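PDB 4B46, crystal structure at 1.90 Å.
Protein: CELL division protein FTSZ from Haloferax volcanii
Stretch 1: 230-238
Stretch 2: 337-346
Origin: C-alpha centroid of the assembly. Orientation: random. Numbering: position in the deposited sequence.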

# COMPACT_ATOMS: atom_id res chain seq x y z
N THR A 230 5.88 2.30 6.45
CA THR A 230 4.69 2.99 6.95
C THR A 230 4.67 4.39 6.34
O THR A 230 5.72 4.94 5.97
CB THR A 230 4.68 3.05 8.50
OG1 THR A 230 3.44 3.62 8.97
CG2 THR A 230 5.86 3.88 9.05
N VAL A 231 3.48 4.97 6.21
CA VAL A 231 3.37 6.30 5.61
C VAL A 231 2.68 7.32 6.52
O VAL A 231 1.62 7.05 7.08
CB VAL A 231 2.65 6.22 4.23
CG1 VAL A 231 2.25 7.60 3.75
CG2 VAL A 231 3.55 5.54 3.21
N GLY A 232 3.31 8.49 6.67
CA GLY A 232 2.69 9.60 7.38
C GLY A 232 2.16 10.60 6.37
O GLY A 232 2.65 10.65 5.25
N TYR A 233 1.17 11.39 6.77
CA TYR A 233 0.46 12.22 5.79
C TYR A 233 -0.25 13.38 6.44
O TYR A 233 -0.96 13.21 7.43
CB TYR A 233 -0.57 11.36 5.03
CG TYR A 233 -1.51 12.11 4.09
CD1 TYR A 233 -2.71 12.65 4.55
CD2 TYR A 233 -1.23 12.23 2.73
CE1 TYR A 233 -3.58 13.32 3.71
CE2 TYR A 233 -2.10 12.90 1.87
CZ TYR A 233 -3.26 13.44 2.37
OH TYR A 233 -4.12 14.10 1.53
N ALA A 234 -0.07 14.57 5.87
CA ALA A 234 -0.86 15.73 6.25
C ALA A 234 -1.14 16.58 5.03
O ALA A 234 -0.34 16.61 4.09
CB ALA A 234 -0.15 16.54 7.34
N SER A 235 -2.27 17.26 5.02
CA SER A 235 -2.60 18.13 3.90
C SER A 235 -3.41 19.32 4.37
O SER A 235 -4.02 19.29 5.43
CB SER A 235 -3.39 17.36 2.83
OG SER A 235 -4.70 17.08 3.27
N GLU A 236 -3.40 20.37 3.56
CA GLU A 236 -4.21 21.55 3.85
C GLU A 236 -4.46 22.35 2.58
O GLU A 236 -3.68 22.29 1.62
CB GLU A 236 -3.53 22.43 4.89
CG GLU A 236 -2.17 22.93 4.48
CD GLU A 236 -1.58 23.87 5.51
OE1 GLU A 236 -2.36 24.57 6.20
OE2 GLU A 236 -0.34 23.90 5.64
N GLY A 237 -5.57 23.09 2.57
CA GLY A 237 -5.95 23.88 1.41
C GLY A 237 -5.09 25.12 1.24
O GLY A 237 -4.25 25.43 2.09
N VAL A 238 -5.30 25.81 0.12
CA VAL A 238 -4.59 27.05 -0.20
C VAL A 238 -3.09 26.83 -0.35
O VAL A 238 -2.64 26.25 -1.34
CB VAL A 238 -4.87 28.16 0.84
CG1 VAL A 238 -3.77 29.22 0.83
CG2 VAL A 238 -6.25 28.79 0.60
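Stretch 2, residues 337-346: AEKVAGVILL

Stretch 2 is extended from Lys-339 to Leu-346, in a strand that runs on beyond it, and is antiparallel to the strand of stretch 1 (230-237), which begins earlier in the chain. Two loop residues precede Lys-339. The N-to-C directions of the two axes make an angle of 167°, and the axes approach to 4.6 Å, the spacing of neighbouring strands in one sheet. Together the stretches bury 706 Å².

Ala-337 makes no contact with stretch 1. Glu-338 begins the approach: Val-238 N lies 2.9 Å from Glu-338 O, but the N-H...O angle of 129° makes this a weak hydrogen bond. The side chain of Glu-338 ends away from stretch 1 and is poorly ordered, so the backbone carries the contact. Lys-339 opens the strand at phi/psi -124/149 and faces Gly-237 in a non-hydrogen-bonded pair, CA to CA 4.2 Å.

At Val-340 the ladder becomes regular. Its N donates to Glu-236 O at 2.8 Å and its O accepts from Glu-236 N at 2.9 Å, the reciprocal bonding of a narrow antiparallel ring. Ala-341 then pairs with Ser-235 without hydrogen bonds. Their CA atoms are 4.0 Å apart and Ser-235 CB is 3.8 Å from Ala-341 CB, so the small side chains meet directly on the face they share with Tyr-233 and Val-343.

Gly-342 restores the bonding: its N donates to Ala-234 O at 2.7 Å, and its O accepts from Ala-234 N at 3.0 Å. The same carbonyl also receives a CA-H...O contact, Tyr-233 CA to Gly-342 O at 3.4 Å with 152° at the hydrogen. Val-343 stands opposite Tyr-233, CA to CA 4.6 Å. Here side chains meet as well as backbone: Val-343 CG2 reaches the edge of the tyrosine ring, 3.5 Å from Tyr-233 CD2, Val-343 CG1 lies 4.0 Å from Val-231 CG1, and Val-343 CA makes a CA-H...O contact with Gly-232 O at 3.4 Å.

Ile-344 bonds to Gly-232 in both directions: Gly-232 N to Ile-344 O is 2.8 Å, and Ile-344 N to Gly-232 O is 3.0 Å. With no side chain on Gly-232, this pair meets through backbone. Leu-345 faces Val-231 across a CA-CA distance of 4.7 Å; its chi1 t, chi2 p conformation places Leu-345 CD1 4.0 Å from Val-231 CG2, extending the apolar row. Leu-346 completes the register against Thr-230. Leu-346 N to Thr-230 O measures 3.0 Å at 173°, Thr-230 N to Leu-346 O 2.9 Å at 162°, and Leu-346 CB packs 3.9 Å from Thr-230 CG2 on the face that also carries Val-340 and Ile-344.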

# COMPACT_ATOMS: atom_id res chain seq x y z
N ALA A 337 -3.60 22.79 -8.42
CA ALA A 337 -3.96 22.11 -7.18
C ALA A 337 -4.34 23.12 -6.11
O ALA A 337 -3.69 24.16 -5.96
CB ALA A 337 -2.82 21.23 -6.71
N GLU A 338 -5.39 22.81 -5.36
CA GLU A 338 -5.86 23.72 -4.32
C GLU A 338 -5.48 23.21 -2.93
O GLU A 338 -5.84 23.82 -1.92
CB GLU A 338 -7.37 23.94 -4.45
CG GLU A 338 -7.77 24.63 -5.75
CD GLU A 338 -9.23 24.42 -6.11
OE1 GLU A 338 -9.95 23.77 -5.32
OE2 GLU A 338 -9.66 24.90 -7.18
N LYS A 339 -4.75 22.10 -2.89
CA LYS A 339 -4.24 21.54 -1.65
C LYS A 339 -2.73 21.39 -1.70
O LYS A 339 -2.16 21.16 -2.77
CB LYS A 339 -4.84 20.16 -1.39
CG LYS A 339 -6.26 20.16 -0.86
CD LYS A 339 -6.68 18.73 -0.56
CE LYS A 339 -8.11 18.64 -0.06
NZ LYS A 339 -8.49 17.23 0.22
N VAL A 340 -2.08 21.51 -0.55
CA VAL A 340 -0.71 21.07 -0.41
C VAL A 340 -0.69 19.87 0.53
O VAL A 340 -1.30 19.89 1.60
CB VAL A 340 0.22 22.18 0.13
CG1 VAL A 340 1.65 21.67 0.25
CG2 VAL A 340 0.17 23.40 -0.78
N ALA A 341 -0.03 18.80 0.11
CA ALA A 341 0.04 17.59 0.92
C ALA A 341 1.49 17.19 1.15
O ALA A 341 2.32 17.27 0.23
CB ALA A 341 -0.72 16.46 0.26
N GLY A 342 1.80 16.78 2.38
CA GLY A 342 3.11 16.26 2.70
C GLY A 342 3.01 14.79 3.07
O GLY A 342 2.17 14.41 3.89
N VAL A 343 3.85 13.96 2.45
CA VAL A 343 3.88 12.54 2.77
C VAL A 343 5.27 12.16 3.22
O VAL A 343 6.26 12.58 2.64
CB VAL A 343 3.47 11.68 1.54
CG1 VAL A 343 4.21 10.34 1.52
CG2 VAL A 343 1.96 11.46 1.53
N ILE A 344 5.35 11.37 4.27
CA ILE A 344 6.63 10.82 4.68
C ILE A 344 6.56 9.30 4.58
O ILE A 344 5.69 8.67 5.17
CB ILE A 344 6.99 11.23 6.12
CG1 ILE A 344 7.00 12.76 6.24
CG2 ILE A 344 8.34 10.64 6.51
CD1 ILE A 344 7.24 13.28 7.65
N LEU A 345 7.47 8.73 3.79
CA LEU A 345 7.58 7.30 3.67
C LEU A 345 8.73 6.88 4.55
O LEU A 345 9.84 7.42 4.43
CB LEU A 345 7.85 6.90 2.21
CG LEU A 345 8.33 5.48 1.94
CD1 LEU A 345 7.29 4.43 2.37
CD2 LEU A 345 8.72 5.30 0.46
N LEU A 346 8.46 5.97 5.48
CA LEU A 346 9.48 5.44 6.36
C LEU A 346 9.62 3.96 6.07
O LEU A 346 8.67 3.20 6.24
CB LEU A 346 9.11 5.66 7.83
CG LEU A 346 8.95 7.12 8.26
CD1 LEU A 346 8.41 7.21 9.68
CD2 LEU A 346 10.28 7.86 8.16